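Local structure of beta-porphyranase A (Bacteroides plebeius, 4AW7) at residues Ser314-Ser319 with Lys359-Leu364. The protein cleaves the sulfated red-algal polysaccharide porphyran at the beta-1,4 linkages between beta-D-galactose and alpha-L-galactose-6-sulfate. Sequence-based numbering, arbitrary orientation.
Sequences SIPFVS and KYFFEL. With L6S (6-O-sulfo-alpha-L-galactopyranose), chain B; GLA (alpha-D-galactopyranose), chain C; GAL (beta-D-galactopyranose), chain D.
Pro316 and Val318 rest on two phenylalanines of helix 359-365, all four side chains buried. CG of the proline ring approaches the Phe361 ring obliquely, 4.2 Å from Phe361 CE2, the side chains crossing at about a right angle. CG1 of Val318 meets the Phe362 rim near the ring plane, 4.1 Å from Phe362 CZ. The two rings pack on each other: Phe361 CD2 sits 3.6 Å above the centre of the Phe362 ring, whose CE2 lies at the Phe361 edge. Phe297 of helix 293-305 meets Phe361 edge-to-face.

Strand 311-316 of the parallel barrel sheet, next to strand 268-276 with the probable nucleophile Glu272, leads into an inverse gamma turn centred on Phe317. With CG anti to the backbone N (chi1 -163°), the Phe317 ring puts CZ 3.7 Å from O5 of the sulfated galactose L6S, which lies at the ring edge, and CE2 3.4 Å from O6 of the adjoining galactose, modelled as both anomers (GLA and GAL). Cutting Phe317 back to an alanine is likely to remove a wall of the subsite -1 pocket, which contributes to methyl-galactose tolerance, and to leave His47 without its edge-to-face partner. Ser319 OG donates a 2.8 Å hydrogen bond to sulfate oxygen O2S of L6S. Apolar contacts thus back the turn on the helix side, while Phe317 and Ser319 line the substrate side, the hydroxyl binding sulfate, consistent with inactivity on non-sulfated agarose.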
ATOM      1  N   SER A 314      -2.416   5.338  -2.275  1.00  6.77           N
ATOM      2  CA  SER A 314      -1.605   4.291  -2.870  1.00  6.12           C
ATOM      3  C   SER A 314      -1.626   4.498  -4.377  1.00  5.94           C
ATOM      4  O   SER A 314      -2.617   4.998  -4.931  1.00  7.03           O
ATOM      5  CB  SER A 314      -2.024   2.885  -2.469  1.00  6.27           C
ATOM      6  OG  SER A 314      -3.283   2.505  -2.983  1.00  7.18           O
ATOM      7  N   ILE A 315      -0.550   4.121  -5.042  1.00  6.77           N
ATOM      8  CA  ILE A 315      -0.360   4.379  -6.473  1.00  6.82           C
ATOM      9  C   ILE A 315       0.126   3.121  -7.175  1.00  6.92           C
ATOM     10  O   ILE A 315       1.284   2.724  -7.050  1.00  7.57           O
ATOM     11  CB  ILE A 315       0.694   5.482  -6.720  1.00  8.20           C
ATOM     12  CG1 ILE A 315       0.460   6.775  -5.901  1.00 10.42           C
ATOM     13  CG2 ILE A 315       0.802   5.794  -8.241  1.00  9.98           C
ATOM     14  CD1 ILE A 315      -0.700   7.604  -6.293  1.00 11.36           C
ATOM     15  N   PRO A 316      -0.745   2.450  -7.936  1.00  7.50           N
ATOM     16  CA  PRO A 316      -0.330   1.373  -8.819  1.00  7.59           C
ATOM     17  C   PRO A 316       0.780   1.872  -9.762  1.00  7.61           C
ATOM     18  O   PRO A 316       0.654   2.969 -10.313  1.00  7.94           O
ATOM     19  CB  PRO A 316      -1.662   1.097  -9.598  1.00  9.36           C
ATOM     20  CG  PRO A 316      -2.720   1.535  -8.684  1.00  9.74           C
ATOM     21  CD  PRO A 316      -2.180   2.746  -8.073  1.00  7.38           C
ATOM     22  N   PHE A 317       1.845   1.092  -9.908  1.00  7.62           N
ATOM     23  CA  PHE A 317       2.954   1.531 -10.739  1.00  7.74           C
ATOM     24  C   PHE A 317       2.708   1.239 -12.208  1.00  7.86           C
ATOM     25  O   PHE A 317       3.262   0.289 -12.777  1.00  8.38           O
ATOM     26  CB  PHE A 317       4.304   1.027 -10.226  1.00  8.28           C
ATOM     27  CG  PHE A 317       5.455   1.787 -10.807  1.00  8.47           C
ATOM     28  CD1 PHE A 317       5.725   3.067 -10.351  1.00  9.04           C
ATOM     29  CD2 PHE A 317       6.280   1.244 -11.780  1.00  9.32           C
ATOM     30  CE1 PHE A 317       6.801   3.770 -10.820  1.00 10.16           C
ATOM     31  CE2 PHE A 317       7.370   1.973 -12.230  1.00 10.10           C
ATOM     32  CZ  PHE A 317       7.599   3.205 -11.781  1.00 10.69           C
ATOM     33  N   VAL A 318       1.852   2.068 -12.782  1.00  8.03           N
ATOM     34  CA  VAL A 318       1.489   2.091 -14.188  1.00  7.84           C
ATOM     35  C   VAL A 318       1.322   3.594 -14.459  1.00  8.27           C
ATOM     36  O   VAL A 318       0.622   4.294 -13.701  1.00  7.95           O
ATOM     37  CB  VAL A 318       0.215   1.294 -14.504  1.00  8.50           C
ATOM     38  CG1 VAL A 318      -0.895   1.487 -13.461  1.00  8.51           C
ATOM     39  CG2 VAL A 318      -0.302   1.649 -15.926  1.00 10.14           C
ATOM     40  N   SER A 319       2.008   4.107 -15.478  1.00  8.49           N
ATOM     41  CA  SER A 319       2.099   5.525 -15.684  1.00  8.91           C
ATOM     42  C   SER A 319       1.255   6.048 -16.837  1.00  8.78           C
ATOM     43  O   SER A 319       0.039   6.178 -16.703  1.00  9.67           O
ATOM     44  CB  SER A 319       3.552   5.961 -15.728  1.00  9.62           C
ATOM     45  OG  SER A 319       4.222   5.346 -16.811  1.00  9.59           O
ATOM     46  N   LYS A 359      -5.114  -1.360 -18.953  1.00  9.34           N
ATOM     47  CA  LYS A 359      -6.431  -0.788 -18.808  1.00  9.50           C
ATOM     48  C   LYS A 359      -7.400  -1.729 -18.099  1.00  9.34           C
ATOM     49  O   LYS A 359      -8.316  -1.260 -17.428  1.00  9.64           O
ATOM     50  CB  LYS A 359      -7.016  -0.391 -20.185  1.00 10.40           C
ATOM     51  CG  LYS A 359      -7.428  -1.584 -21.057  1.00 11.09           C
ATOM     52  CD  LYS A 359      -7.690  -1.210 -22.523  1.00 12.84           C
ATOM     53  CE  LYS A 359      -8.189  -2.412 -23.284  1.00 14.31           C
ATOM     54  NZ  LYS A 359      -8.319  -2.148 -24.763  1.00 19.52           N
ATOM     55  N   TYR A 360      -7.224  -3.041 -18.263  1.00  9.52           N
ATOM     56  CA  TYR A 360      -8.181  -3.996 -17.693  1.00  9.68           C
ATOM     57  C   TYR A 360      -8.153  -4.011 -16.172  1.00  9.43           C
ATOM     58  O   TYR A 360      -9.159  -4.366 -15.578  1.00  9.58           O
ATOM     59  CB  TYR A 360      -7.986  -5.410 -18.248  1.00 10.60           C
ATOM     60  CG  TYR A 360      -8.367  -5.528 -19.708  1.00 11.50           C
ATOM     61  CD1 TYR A 360      -9.665  -5.241 -20.116  1.00 14.52           C
ATOM     62  CD2 TYR A 360      -7.472  -5.981 -20.669  1.00 13.68           C
ATOM     63  CE1 TYR A 360     -10.061  -5.351 -21.454  1.00 15.42           C
ATOM     64  CE2 TYR A 360      -7.858  -6.106 -22.020  1.00 14.47           C
ATOM     65  CZ  TYR A 360      -9.142  -5.760 -22.389  1.00 15.57           C
ATOM     66  OH  TYR A 360      -9.492  -5.881 -23.714  1.00 20.29           O
ATOM     67  N   PHE A 361      -7.056  -3.606 -15.540  1.00  8.47           N
ATOM     68  CA  PHE A 361      -7.086  -3.451 -14.095  1.00  7.78           C
ATOM     69  C   PHE A 361      -8.144  -2.443 -13.696  1.00  7.93           C
ATOM     70  O   PHE A 361      -8.933  -2.654 -12.777  1.00  7.90           O
ATOM     71  CB  PHE A 361      -5.711  -2.998 -13.570  1.00  9.15           C
ATOM     72  CG  PHE A 361      -5.724  -2.627 -12.115  1.00  8.03           C
ATOM     73  CD1 PHE A 361      -5.854  -3.577 -11.122  1.00  8.87           C
ATOM     74  CD2 PHE A 361      -5.585  -1.312 -11.742  1.00  9.67           C
ATOM     75  CE1 PHE A 361      -5.902  -3.206  -9.793  1.00  9.05           C
ATOM     76  CE2 PHE A 361      -5.644  -0.921 -10.405  1.00  9.35           C
ATOM     77  CZ  PHE A 361      -5.782  -1.887  -9.415  1.00  9.63           C
ATOM     78  N   PHE A 362      -8.170  -1.316 -14.409  1.00  8.34           N
ATOM     79  CA  PHE A 362      -9.138  -0.271 -14.136  1.00  8.88           C
ATOM     80  C   PHE A 362     -10.552  -0.653 -14.606  1.00  8.82           C
ATOM     81  O   PHE A 362     -11.540  -0.306 -13.971  1.00  8.85           O
ATOM     82  CB  PHE A 362      -8.645   1.047 -14.688  1.00  8.72           C
ATOM     83  CG  PHE A 362      -7.317   1.462 -14.084  1.00  8.18           C
ATOM     84  CD1 PHE A 362      -7.264   1.971 -12.813  1.00  8.88           C
ATOM     85  CD2 PHE A 362      -6.144   1.307 -14.783  1.00  9.14           C
ATOM     86  CE1 PHE A 362      -6.072   2.328 -12.250  1.00  9.35           C
ATOM     87  CE2 PHE A 362      -4.935   1.691 -14.225  1.00  8.90           C
ATOM     88  CZ  PHE A 362      -4.907   2.212 -12.951  1.00  9.41           C
ATOM     89  N   GLU A 363     -10.657  -1.387 -15.702  1.00  9.20           N
ATOM     90  CA  GLU A 363     -11.972  -1.890 -16.137  1.00  9.75           C
ATOM     91  C   GLU A 363     -12.590  -2.780 -15.048  1.00  9.40           C
ATOM     92  O   GLU A 363     -13.764  -2.635 -14.705  1.00  9.84           O
ATOM     93  CB  GLU A 363     -11.850  -2.665 -17.441  1.00 10.98           C
ATOM     94  CG  GLU A 363     -13.227  -2.971 -18.050  1.00 13.67           C
ATOM     95  CD  GLU A 363     -13.885  -1.684 -18.597  1.00 16.74           C
ATOM     96  OE1 GLU A 363     -13.259  -1.057 -19.405  1.00 20.46           O
ATOM     97  OE2 GLU A 363     -15.017  -1.266 -18.205  1.00 21.33           O
ATOM     98  N   LEU A 364     -11.774  -3.657 -14.466  1.00  8.73           N
ATOM     99  CA  LEU A 364     -12.258  -4.598 -13.483  1.00  8.41           C
ATOM    100  C   LEU A 364     -12.921  -3.869 -12.303  1.00  8.60           C
ATOM    101  O   LEU A 364     -13.925  -4.343 -11.753  1.00  8.84           O
ATOM    102  CB  LEU A 364     -11.071  -5.440 -12.961  1.00  8.50           C
ATOM    103  CG  LEU A 364     -11.294  -6.414 -11.823  1.00  8.67           C
ATOM    104  CD1 LEU A 364     -12.246  -7.531 -12.297  1.00 10.95           C
ATOM    105  CD2 LEU A 364      -9.988  -6.990 -11.316  1.00  9.99           C
TER
HETATM  106  O1S L6S B   2       6.071   7.273 -14.149  1.00 14.48           O
HETATM  107  O2S L6S B   2       6.807   6.228 -16.249  1.00 12.80           O
HETATM  108  O3S L6S B   2       7.733   8.378 -15.502  1.00 14.13           O
HETATM  109  C1  L6S B   2      11.052   5.815 -10.563  1.00 13.44           C
HETATM  110  C2  L6S B   2      12.235   6.582 -11.110  1.00 13.96           C
HETATM  111  C3  L6S B   2      12.360   6.319 -12.619  1.00 14.33           C
HETATM  112  C4  L6S B   2      11.019   6.755 -13.321  1.00 14.31           C
HETATM  113  C5  L6S B   2       9.864   5.995 -12.657  1.00 12.63           C
HETATM  114  C6  L6S B   2       8.521   6.644 -13.060  1.00 11.41           C
HETATM  115  O2  L6S B   2      13.447   6.262 -10.398  1.00 17.36           O
HETATM  116  O3  L6S B   2      13.475   7.017 -13.193  1.00 16.25           O
HETATM  117  O4  L6S B   2      10.869   8.173 -13.148  1.00 13.21           O
HETATM  118  O5  L6S B   2       9.843   6.088 -11.228  1.00 13.22           O
HETATM  119  O6  L6S B   2       8.249   6.306 -14.411  1.00 14.66           O
HETATM  120  S1  L6S B   2       7.125   7.075 -15.111  0.70  9.51           S
HETATM  121  C1  GLA C   1      11.389   2.087  -7.749  0.50 15.36           C
HETATM  122  C2  GLA C   1      11.637   3.381  -8.547  0.50 14.63           C
HETATM  123  C3  GLA C   1      10.924   3.344  -9.887  0.50 14.63           C
HETATM  124  C4  GLA C   1      11.123   2.031 -10.602  0.50 17.67           C
HETATM  125  C5  GLA C   1      10.713   0.876  -9.672  0.50 20.35           C
HETATM  126  C6  GLA C   1      10.620  -0.462 -10.494  0.50 23.95           C
HETATM  127  O1  GLA C   1      10.191   1.987  -7.105  0.50 22.32           O
HETATM  128  O2  GLA C   1      11.244   4.540  -7.744  0.50 11.88           O
HETATM  129  O3  GLA C   1      11.433   4.306 -10.771  0.50 13.68           O
HETATM  130  O4  GLA C   1      12.501   1.893 -11.002  0.50 19.21           O
HETATM  131  O5  GLA C   1      11.674   0.935  -8.521  0.50 20.39           O
HETATM  132  O6  GLA C   1       9.216  -0.606 -10.989  0.50 24.77           O
HETATM  133  C1  GAL D1609      11.389   2.087  -7.749  0.50 15.36           C
HETATM  134  C2  GAL D1609      11.637   3.381  -8.547  0.50 14.63           C
HETATM  135  C3  GAL D1609      10.924   3.344  -9.887  0.50 14.63           C
HETATM  136  C4  GAL D1609      11.123   2.031 -10.602  0.50 17.67           C
HETATM  137  C5  GAL D1609      10.713   0.876  -9.672  0.50 20.35           C
HETATM  138  C6  GAL D1609      10.620  -0.462 -10.494  0.50 23.95           C
HETATM  139  O1  GAL D1609      12.159   2.188  -6.485  0.50 15.41           O
HETATM  140  O2  GAL D1609      11.244   4.540  -7.744  0.50 11.88           O
HETATM  141  O3  GAL D1609      11.433   4.306 -10.771  0.50 13.68           O
HETATM  142  O4  GAL D1609      12.501   1.893 -11.002  0.50 19.21           O
HETATM  143  O5  GAL D1609      11.674   0.935  -8.521  0.50 20.39           O
HETATM  144  O6  GAL D1609       9.216  -0.606 -10.989  0.50 24.77           O